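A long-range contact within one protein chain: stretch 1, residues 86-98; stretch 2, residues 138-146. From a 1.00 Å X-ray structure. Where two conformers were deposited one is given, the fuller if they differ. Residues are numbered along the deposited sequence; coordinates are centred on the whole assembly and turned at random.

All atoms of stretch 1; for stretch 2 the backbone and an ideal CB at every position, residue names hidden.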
# COMPACT_ATOMS: atom_id res chain seq x y z
N PRO A 86 14.99 8.35 8.57
CA PRO A 86 16.09 8.82 9.42
C PRO A 86 16.52 7.74 10.43
O PRO A 86 15.68 7.14 11.10
CB PRO A 86 15.48 10.03 10.14
CG PRO A 86 14.53 10.58 9.11
CD PRO A 86 13.92 9.33 8.52
N GLN A 87 17.82 7.56 10.54
CA GLN A 87 18.28 6.43 11.35
C GLN A 87 17.86 6.59 12.81
O GLN A 87 17.58 5.59 13.48
CB GLN A 87 19.78 6.28 11.28
CG GLN A 87 20.14 4.81 11.59
CD GLN A 87 19.70 3.89 10.50
OE1 GLN A 87 19.64 4.30 9.32
NE2 GLN A 87 19.37 2.65 10.80
N GLU A 88 17.81 7.80 13.34
CA GLU A 88 17.37 7.95 14.73
C GLU A 88 15.98 7.39 14.93
O GLU A 88 15.65 6.87 16.02
CB GLU A 88 17.40 9.42 15.11
CG GLU A 88 18.68 10.03 15.46
CD GLU A 88 18.70 11.42 15.98
OE1 GLU A 88 17.64 12.03 16.24
OE2 GLU A 88 19.82 11.97 16.10
N GLU A 89 15.13 7.55 13.94
CA GLU A 89 13.72 7.11 14.06
C GLU A 89 13.63 5.61 13.87
O GLU A 89 12.80 4.95 14.52
CB GLU A 89 12.88 7.93 13.10
CG GLU A 89 12.92 9.40 13.45
CD GLU A 89 11.97 10.34 12.74
OE1 GLU A 89 10.80 10.10 12.63
OE2 GLU A 89 12.48 11.41 12.31
N VAL A 90 14.47 5.02 13.02
CA VAL A 90 14.56 3.56 12.95
C VAL A 90 14.95 2.97 14.31
O VAL A 90 14.33 2.05 14.82
CB VAL A 90 15.58 3.11 11.87
CG1 VAL A 90 15.77 1.60 11.88
CG2 VAL A 90 15.17 3.60 10.49
N LYS A 91 15.99 3.55 14.89
CA LYS A 91 16.49 3.06 16.19
C LYS A 91 15.45 3.24 17.26
O LYS A 91 15.27 2.34 18.11
CB LYS A 91 17.79 3.77 16.58
CG LYS A 91 18.99 3.47 15.68
CD LYS A 91 20.27 4.12 16.12
CE LYS A 91 21.48 3.89 15.26
NZ LYS A 91 21.82 2.53 14.76
N ALA A 92 14.71 4.35 17.25
CA ALA A 92 13.70 4.58 18.29
C ALA A 92 12.54 3.63 18.16
O ALA A 92 12.03 3.11 19.16
CB ALA A 92 13.23 6.02 18.27
N MET A 93 12.11 3.34 16.93
CA MET A 93 11.06 2.34 16.74
C MET A 93 11.50 0.95 17.18
O MET A 93 10.74 0.25 17.86
CB MET A 93 10.64 2.35 15.26
CG MET A 93 9.48 1.38 15.04
SD MET A 93 7.95 1.63 15.93
CE MET A 93 7.40 3.19 15.24
N ALA A 94 12.72 0.57 16.83
CA ALA A 94 13.23 -0.73 17.24
C ALA A 94 13.30 -0.82 18.78
O ALA A 94 12.90 -1.85 19.33
CB ALA A 94 14.60 -0.97 16.64
N ALA A 95 13.75 0.21 19.44
CA ALA A 95 13.85 0.20 20.89
C ALA A 95 12.46 0.10 21.49
O ALA A 95 12.26 -0.61 22.48
CB ALA A 95 14.58 1.45 21.38
N PHE A 96 11.49 0.84 20.99
CA PHE A 96 10.13 0.87 21.50
C PHE A 96 9.51 -0.51 21.39
O PHE A 96 8.97 -1.04 22.32
CB PHE A 96 9.28 1.90 20.75
CG PHE A 96 7.83 1.93 21.17
CD1 PHE A 96 7.49 2.65 22.30
CD2 PHE A 96 6.85 1.25 20.49
CE1 PHE A 96 6.15 2.69 22.73
CE2 PHE A 96 5.52 1.30 20.91
CZ PHE A 96 5.21 2.02 22.04
N CYS A 97 9.62 -1.08 20.18
CA CYS A 97 9.02 -2.40 19.97
C CYS A 97 9.65 -3.48 20.83
O CYS A 97 8.96 -4.35 21.39
CB CYS A 97 9.03 -2.84 18.51
SG CYS A 97 7.97 -1.80 17.46
N GLU A 98 10.99 -3.44 20.95
CA GLU A 98 11.64 -4.44 21.78
C GLU A 98 11.23 -4.29 23.24
O GLU A 98 10.95 -5.31 23.92
CB GLU A 98 13.18 -4.28 21.64
CG GLU A 98 13.94 -5.37 22.38
CD GLU A 98 15.41 -5.50 22.15
OE1 GLU A 98 16.15 -4.72 21.52
OE2 GLU A 98 15.87 -6.56 22.69
N UNK A 138 17.71 -9.93 14.60
CA UNK A 138 17.61 -9.23 15.87
C UNK A 138 17.22 -7.79 15.67
O UNK A 138 17.52 -7.15 14.67
CB UNK A 138 18.93 -9.31 16.64
N UNK A 139 16.61 -7.20 16.72
CA UNK A 139 16.35 -5.77 16.73
C UNK A 139 17.64 -4.98 16.59
O UNK A 139 17.65 -3.93 15.96
CB UNK A 139 15.62 -5.37 18.01
N UNK A 140 18.73 -5.46 17.21
CA UNK A 140 20.00 -4.78 17.10
C UNK A 140 20.43 -4.67 15.65
O UNK A 140 20.81 -3.59 15.15
CB UNK A 140 21.07 -5.51 17.92
N UNK A 141 20.39 -5.80 14.97
CA UNK A 141 20.81 -5.74 13.57
C UNK A 141 19.87 -4.86 12.76
O UNK A 141 20.31 -4.07 11.90
CB UNK A 141 20.87 -7.14 12.97
N UNK A 142 18.58 -5.01 12.94
CA UNK A 142 17.61 -4.14 12.24
C UNK A 142 17.82 -2.68 12.47
O UNK A 142 17.67 -1.79 11.57
CB UNK A 142 16.18 -4.49 12.66
N UNK A 143 18.19 -2.32 13.69
CA UNK A 143 18.28 -0.90 14.03
C UNK A 143 19.41 -0.23 13.26
O UNK A 143 19.41 1.01 13.24
CB UNK A 143 18.49 -0.72 15.53
N UNK A 144 20.29 -0.99 12.64
CA UNK A 144 21.41 -0.44 11.91
C UNK A 144 21.27 -0.45 10.40
O UNK A 144 22.20 -0.01 9.70
CB UNK A 144 22.68 -1.21 12.29
N UNK A 145 20.20 -0.94 9.85
CA UNK A 145 19.92 -1.07 8.44
C UNK A 145 19.45 0.26 7.86
O UNK A 145 18.89 1.08 8.54
CB UNK A 145 18.87 -2.16 8.20
N UNK A 146 19.64 0.39 6.57
CA UNK A 146 19.04 1.47 5.81
C UNK A 146 17.58 1.04 5.48
O UNK A 146 17.37 0.20 4.58
CB UNK A 146 19.85 1.77 4.55

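After one capping residue, stretch 2 forms a short helix that runs nearly antiparallel to the helix of residues 87-98, the axes approaching to 9.2 Å at 164°, and continues into a non-helical tail beside the start of that helix.

Position 138 immediately precedes the helix, and its ideal CB has nothing of stretch 1 within 5.5 Å. A small polar N-cap such as Ser, Thr, Asp or Asn would suit. It is Ser138, whose OG accepts from the backbone N of position 141 at 2.9 Å, a capping bond.

At position 139 CA-to-CB points toward stretch 1; the ideal CB lies 3.6 Å from Glu98 OE1 and 4.6 Å from Ala94 O, and further out lies Cys97, within reach of a long or aromatic side chain. The small Ala94 leaves room for a large apolar group; Leu, Met or an aromatic would all be reasonable. The residue is Phe139, whose ring packs Phe139 CD2 against Ala94 CB at 3.9 Å and Phe139 CZ against Cys97 CB at 3.7 Å. Over one face lies Glu98 CB, 4.0 Å from the ring centroid, a CH-pi contact.

Positions 140 and 141 offer no contact from their ideal CB atoms, and polar or charged residues fit there; they are Glu140 and Glu141. Position 142 points sideways, again with nothing within 5.5 Å of its ideal CB, so the view sets little constraint; Ala142 adds no side chain beyond CB.

At position 143 the CA is 4.9 Å from Lys91 CA. The ideal CB sits 4.1 Å from Ala94 CB and 4.2 Å from Lys91 CG, which favours Gly, Ala, Ser or perhaps Cys. Ser143 meets this: its CB lies 4.0 Å from Ala94 CB, while its OG donates to Glu140 O at 2.8 Å and accepts from a water that also binds Lys91 NZ. Ser143 O receives hydrogen bonds from Gln87 NE2 (2.9 Å) and Lys91 NZ (3.2 Å).

At position 144 CB points away, yet lies 4.6 Å from Lys91 NZ, so an acceptor such as Asp, Asn or Glu is plausible. Asn144 brings OD1 to 2.5 Å from Lys91 NZ, although the angle is too poor for a hydrogen bond.

Position 145 also points away; a long polar side chain is suitable. In Lys145 the backbone makes the main link, Lys145 O accepting from Gln87 NE2 at 2.8 Å, so that one amide group ties down two carbonyls.

At position 146 CA-to-CB points away and the ideal CB is 5.4 Å from Gln87 OE1; many polar residues would serve. Glu146 curls back, and a water donates to both Glu146 OE1 (2.9 Å) and Gln87 OE1 (2.8 Å).

Stretch 2 138-146: SFEEASNKE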
# COMPACT_ATOMS: atom_id res chain seq x y z
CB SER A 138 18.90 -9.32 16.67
OG SER A 138 19.89 -8.51 16.01
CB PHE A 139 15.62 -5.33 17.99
CG PHE A 139 14.12 -5.50 17.95
CD1 PHE A 139 13.46 -6.43 18.72
CD2 PHE A 139 13.36 -4.68 17.11
CE1 PHE A 139 12.09 -6.49 18.68
CE2 PHE A 139 12.00 -4.75 17.10
CZ PHE A 139 11.36 -5.70 17.89
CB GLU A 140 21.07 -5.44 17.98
CG GLU A 140 22.36 -4.65 17.98
CD GLU A 140 22.30 -3.39 18.80
OE1 GLU A 140 22.02 -2.30 18.25
OE2 GLU A 140 22.56 -3.53 20.04
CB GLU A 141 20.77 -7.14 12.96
CG GLU A 141 21.92 -7.97 13.25
CD GLU A 141 22.08 -9.26 12.44
OE1 GLU A 141 21.40 -9.46 11.40
OE2 GLU A 141 22.86 -10.07 12.88
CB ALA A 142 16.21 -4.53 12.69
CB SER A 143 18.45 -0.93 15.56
OG SER A 143 19.82 -1.04 15.90
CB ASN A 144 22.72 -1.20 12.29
CG ASN A 144 23.02 -0.89 13.76
OD1 ASN A 144 22.89 0.30 14.14
ND2 ASN A 144 23.42 -1.92 14.48
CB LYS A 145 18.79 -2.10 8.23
CG LYS A 145 19.20 -3.56 8.64
CD LYS A 145 18.04 -4.51 8.43
CE LYS A 145 18.43 -5.97 8.66
NZ LYS A 145 19.06 -6.52 7.43
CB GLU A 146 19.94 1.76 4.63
CG GLU A 146 21.39 2.02 5.03
CD GLU A 146 21.76 3.10 6.02
OE1 GLU A 146 21.19 4.21 5.87
OE2 GLU A 146 22.63 2.96 6.95
O HOH W 1 21.39 6.07 8.06
O HOH W 2 21.58 1.03 17.49
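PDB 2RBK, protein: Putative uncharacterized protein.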